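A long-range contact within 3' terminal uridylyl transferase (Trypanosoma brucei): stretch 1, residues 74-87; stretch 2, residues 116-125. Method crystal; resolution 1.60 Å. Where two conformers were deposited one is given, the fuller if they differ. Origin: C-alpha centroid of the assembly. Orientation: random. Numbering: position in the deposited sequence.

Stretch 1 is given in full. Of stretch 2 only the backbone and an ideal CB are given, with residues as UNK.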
# COMPACT_ATOMS: atom_id res chain seq x y z
N ALA A 74 -11.27 -7.33 -10.68
CA ALA A 74 -10.84 -8.69 -11.01
C ALA A 74 -9.39 -8.72 -11.52
O ALA A 74 -8.67 -9.68 -11.26
CB ALA A 74 -11.79 -9.33 -12.03
N GLN A 75 -8.96 -7.67 -12.23
CA GLN A 75 -7.57 -7.61 -12.68
C GLN A 75 -6.56 -7.51 -11.56
O GLN A 75 -5.37 -7.82 -11.77
CB GLN A 75 -7.35 -6.42 -13.64
CG GLN A 75 -8.38 -6.34 -14.76
CD GLN A 75 -8.66 -7.68 -15.40
OE1 GLN A 75 -7.74 -8.37 -15.87
NE2 GLN A 75 -9.93 -8.07 -15.42
N ARG A 76 -6.99 -7.04 -10.39
CA ARG A 76 -6.08 -6.96 -9.26
C ARG A 76 -5.98 -8.30 -8.51
O ARG A 76 -5.08 -8.48 -7.69
CB ARG A 76 -6.50 -5.83 -8.30
CG ARG A 76 -6.13 -4.40 -8.77
CD ARG A 76 -4.60 -4.21 -8.87
NE ARG A 76 -4.10 -3.04 -8.13
CZ ARG A 76 -3.46 -3.11 -6.96
NH1 ARG A 76 -3.25 -4.29 -6.39
NH2 ARG A 76 -3.03 -2.00 -6.37
N ASP A 77 -6.90 -9.21 -8.80
CA ASP A 77 -6.98 -10.51 -8.11
C ASP A 77 -6.36 -11.58 -9.00
O ASP A 77 -7.01 -12.08 -9.93
CB ASP A 77 -8.45 -10.87 -7.87
CG ASP A 77 -8.65 -12.18 -7.11
OD1 ASP A 77 -7.69 -12.96 -6.93
OD2 ASP A 77 -9.80 -12.46 -6.72
N ALA A 78 -5.11 -11.95 -8.71
CA ALA A 78 -4.40 -12.91 -9.53
C ALA A 78 -4.44 -14.32 -8.92
O ALA A 78 -3.70 -15.21 -9.35
CB ALA A 78 -2.96 -12.44 -9.76
N GLY A 79 -5.31 -14.52 -7.93
CA GLY A 79 -5.53 -15.85 -7.39
C GLY A 79 -4.65 -16.15 -6.18
O GLY A 79 -3.69 -15.44 -5.90
N GLU A 80 -4.94 -17.27 -5.53
CA GLU A 80 -4.23 -17.57 -4.28
C GLU A 80 -2.78 -17.94 -4.56
O GLU A 80 -1.87 -17.62 -3.76
CB GLU A 80 -4.94 -18.73 -3.57
CG GLU A 80 -4.29 -19.03 -2.25
CD GLU A 80 -5.11 -19.98 -1.40
OE1 GLU A 80 -6.13 -20.51 -1.89
OE2 GLU A 80 -4.70 -20.19 -0.23
N SER A 81 -2.51 -18.62 -5.67
CA SER A 81 -1.13 -19.03 -5.96
C SER A 81 -0.19 -17.86 -6.12
O SER A 81 0.96 -17.90 -5.68
CB SER A 81 -1.09 -19.91 -7.20
OG SER A 81 -1.77 -21.12 -6.94
N LYS A 82 -0.67 -16.79 -6.76
CA LYS A 82 0.12 -15.58 -6.88
C LYS A 82 0.35 -14.94 -5.51
O LYS A 82 1.44 -14.49 -5.21
CB LYS A 82 -0.56 -14.61 -7.86
CG LYS A 82 0.24 -13.35 -8.13
CD LYS A 82 1.61 -13.65 -8.78
CE LYS A 82 1.46 -14.30 -10.11
NZ LYS A 82 2.81 -14.68 -10.64
N MET A 83 -0.68 -14.91 -4.66
CA MET A 83 -0.46 -14.39 -3.31
C MET A 83 0.62 -15.20 -2.59
O MET A 83 1.45 -14.63 -1.84
CB MET A 83 -1.78 -14.42 -2.52
CG MET A 83 -1.57 -14.06 -1.05
SD MET A 83 -1.35 -12.32 -0.72
CE MET A 83 -3.08 -11.85 -0.49
N GLN A 84 0.63 -16.51 -2.81
CA GLN A 84 1.61 -17.34 -2.12
C GLN A 84 3.04 -17.08 -2.60
O GLN A 84 4.00 -17.32 -1.85
CB GLN A 84 1.20 -18.80 -2.19
CG GLN A 84 -0.09 -19.03 -1.37
CD GLN A 84 -0.64 -20.42 -1.53
OE1 GLN A 84 -0.76 -20.94 -2.64
NE2 GLN A 84 -0.99 -21.05 -0.41
N GLU A 85 3.22 -16.50 -3.80
CA GLU A 85 4.54 -16.07 -4.19
C GLU A 85 5.08 -14.97 -3.29
O GLU A 85 6.27 -14.97 -2.95
CB GLU A 85 4.59 -15.59 -5.64
CG GLU A 85 4.32 -16.70 -6.61
CD GLU A 85 4.28 -16.23 -8.06
OE1 GLU A 85 4.81 -15.13 -8.34
OE2 GLU A 85 3.68 -16.96 -8.90
N ALA A 86 4.20 -14.04 -2.88
CA ALA A 86 4.60 -13.00 -1.91
C ALA A 86 4.92 -13.63 -0.54
O ALA A 86 5.85 -13.19 0.14
CB ALA A 86 3.49 -11.90 -1.78
N HIS A 87 4.16 -14.64 -0.14
CA HIS A 87 4.44 -15.37 1.10
C HIS A 87 5.85 -15.97 1.07
O HIS A 87 6.59 -15.92 2.07
CB HIS A 87 3.44 -16.49 1.35
CG HIS A 87 2.03 -16.03 1.56
ND1 HIS A 87 1.02 -16.92 1.81
CD2 HIS A 87 1.48 -14.80 1.60
CE1 HIS A 87 -0.12 -16.26 1.96
NE2 HIS A 87 0.13 -14.97 1.84
N UNK A 116 -6.75 -8.18 0.35
CA UNK A 116 -6.79 -9.64 0.40
C UNK A 116 -6.44 -10.33 -0.91
O UNK A 116 -6.72 -11.51 -1.07
CB UNK A 116 -8.18 -10.09 0.84
N UNK A 117 -5.82 -9.59 -1.83
CA UNK A 117 -5.36 -10.14 -3.10
C UNK A 117 -4.06 -9.44 -3.49
O UNK A 117 -3.75 -8.36 -2.96
CB UNK A 117 -6.42 -9.98 -4.19
N UNK A 118 -3.31 -10.05 -4.42
CA UNK A 118 -2.12 -9.41 -4.98
C UNK A 118 -2.02 -9.78 -6.47
O UNK A 118 -2.21 -10.93 -6.83
CB UNK A 118 -0.86 -9.83 -4.22
N UNK A 119 -1.72 -8.80 -7.33
CA UNK A 119 -1.72 -9.03 -8.78
C UNK A 119 -0.37 -9.47 -9.34
O UNK A 119 -0.24 -9.82 -10.52
CB UNK A 119 -2.16 -7.75 -9.50
N UNK A 120 0.63 -9.49 -8.47
CA UNK A 120 1.93 -10.01 -8.85
C UNK A 120 2.81 -8.86 -9.29
O UNK A 120 3.98 -9.05 -9.60
CB UNK A 120 1.81 -11.06 -9.96
N UNK A 121 2.26 -7.66 -9.29
CA UNK A 121 2.99 -6.48 -9.78
C UNK A 121 3.06 -5.32 -8.78
O UNK A 121 4.08 -4.63 -8.69
CB UNK A 121 2.34 -5.98 -11.07
N UNK A 122 1.97 -5.10 -8.04
CA UNK A 122 1.94 -4.02 -7.04
C UNK A 122 3.11 -4.15 -6.07
O UNK A 122 3.48 -5.26 -5.68
CB UNK A 122 0.62 -4.03 -6.27
N UNK A 123 3.70 -3.02 -5.66
CA UNK A 123 4.78 -3.08 -4.67
C UNK A 123 4.32 -3.80 -3.40
O UNK A 123 3.20 -3.60 -2.94
CB UNK A 123 5.27 -1.67 -4.33
N UNK A 124 5.20 -4.62 -2.80
CA UNK A 124 4.92 -5.26 -1.52
C UNK A 124 5.65 -4.45 -0.47
O UNK A 124 6.80 -4.08 -0.69
CB UNK A 124 5.35 -6.73 -1.50
N UNK A 125 4.99 -4.13 0.64
CA UNK A 125 5.68 -3.51 1.78
C UNK A 125 6.06 -4.58 2.79
O UNK A 125 5.24 -5.43 3.15
CB UNK A 125 4.80 -2.44 2.44

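Position 116 has phi/psi of 64/17°, and an ideal CB there would have nothing of stretch 1 within 5.5 Å. Positive phi favours glycine, and Gly116 is deposited, the first residue to leave the preceding helix.

At position 117 the backbone is extended (-145/163°) and CA-to-CB points sideways, the ideal CB lying 4.0 Å from both Asp77 CA and Arg76 O. A compact side chain suits this spot, apolar or small polar. Val117 (chi1 m) packs CG2 3.5 Å from Arg76 O and CG1 3.6 Å from Asp77 CG.

Position 118 is also extended and sideways. Its ideal CB is 4.3 Å from Met83 SD and 5.4 Å from Ala86 CB, beside a helix surface that offers methyl and methylene groups; a long aliphatic or an aromatic would suit. The residue is Trp118, chi1 t. Ala86 CB sits over one face of its six-membered ring, 4.2 Å from the centroid and 24° off the normal, a CH-pi contact, while Lys82 O meets the ring edge 3.3 Å from CE3. Water 3 links the backbones, accepting from Trp118 N (2.9 Å) and donating to Gly79 O (2.7 Å).

At position 119 the ideal CB is 3.5 Å from Arg76 O, and the guanidinium is nearby: an acid is attractive, though a short polar residue could also fit. Asp119 (chi1 p) forms a long salt bridge, OD2 to Arg76 NE at 3.7 Å; the oxygen lies well out of the guanidinium plane, so only charge is at work. Water 1 donates to Asp119 OD2 and Gln75 O, both at 2.9 Å. Asp119 OD1 accepts from the backbone N of 121 and of 122, each at 2.9 Å.

Position 120 (95/-2°) leaves little choice. An ideal CB would be jammed against the preceding carbonyl O and would clash with Lys82 CD at 2.9 Å. With Gly120, Lys82 CD instead approaches CA to 3.7 Å.

Position 121 meets nothing of stretch 1, so many residues would do; it is Thr121.

At 122 CA-to-CB points toward stretch 1, with the ideal CB 3.9 Å from Arg76 NH1. Small residues suit, and an acid is conceivable. Ala122 is deposited; its O accepts from Trp118 NE1 (2.9 Å, 173°).

Position 124 points toward the helix but from a distance, calling for a longer apolar chain. Ile124 brings CD1 to 4.0 Å from Ala86 CB.

Positions 123 and 125 are out of reach; they are Asp123 and Asp125.

Stretch 2 (116-125) GVWDGTADID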
# COMPACT_ATOMS: atom_id res chain seq x y z
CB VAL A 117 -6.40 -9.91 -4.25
CG1 VAL A 117 -7.70 -10.61 -3.97
CG2 VAL A 117 -6.61 -8.41 -4.49
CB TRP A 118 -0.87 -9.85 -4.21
CG TRP A 118 0.42 -9.21 -4.70
CD1 TRP A 118 0.70 -7.89 -4.78
CD2 TRP A 118 1.59 -9.90 -5.14
NE1 TRP A 118 1.98 -7.70 -5.25
CE2 TRP A 118 2.54 -8.92 -5.49
CE3 TRP A 118 1.92 -11.25 -5.29
CZ2 TRP A 118 3.82 -9.25 -5.95
CZ3 TRP A 118 3.18 -11.57 -5.77
CH2 TRP A 118 4.11 -10.57 -6.10
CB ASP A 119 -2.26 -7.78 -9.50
CG ASP A 119 -1.41 -6.55 -9.27
OD1 ASP A 119 -0.35 -6.66 -8.61
OD2 ASP A 119 -1.77 -5.44 -9.75
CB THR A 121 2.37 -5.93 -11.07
OG1 THR A 121 1.04 -5.48 -10.80
CG2 THR A 121 2.36 -6.99 -12.16
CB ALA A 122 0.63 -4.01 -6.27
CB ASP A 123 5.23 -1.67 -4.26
CG ASP A 123 5.95 -0.93 -5.36
OD1 ASP A 123 6.07 -1.45 -6.49
OD2 ASP A 123 6.39 0.21 -5.08
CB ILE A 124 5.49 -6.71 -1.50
CG1 ILE A 124 4.68 -7.59 -2.46
CG2 ILE A 124 5.51 -7.30 -0.07
CD1 ILE A 124 3.23 -7.89 -2.02
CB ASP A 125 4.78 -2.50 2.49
CG ASP A 125 4.64 -1.22 1.70
OD1 ASP A 125 5.60 -0.42 1.71
OD2 ASP A 125 3.57 -1.02 1.07
O HOH W 1 -3.26 -5.82 -12.18
O HOH W 2 -3.01 -5.95 -3.94
O HOH W 3 -3.81 -12.72 -5.55
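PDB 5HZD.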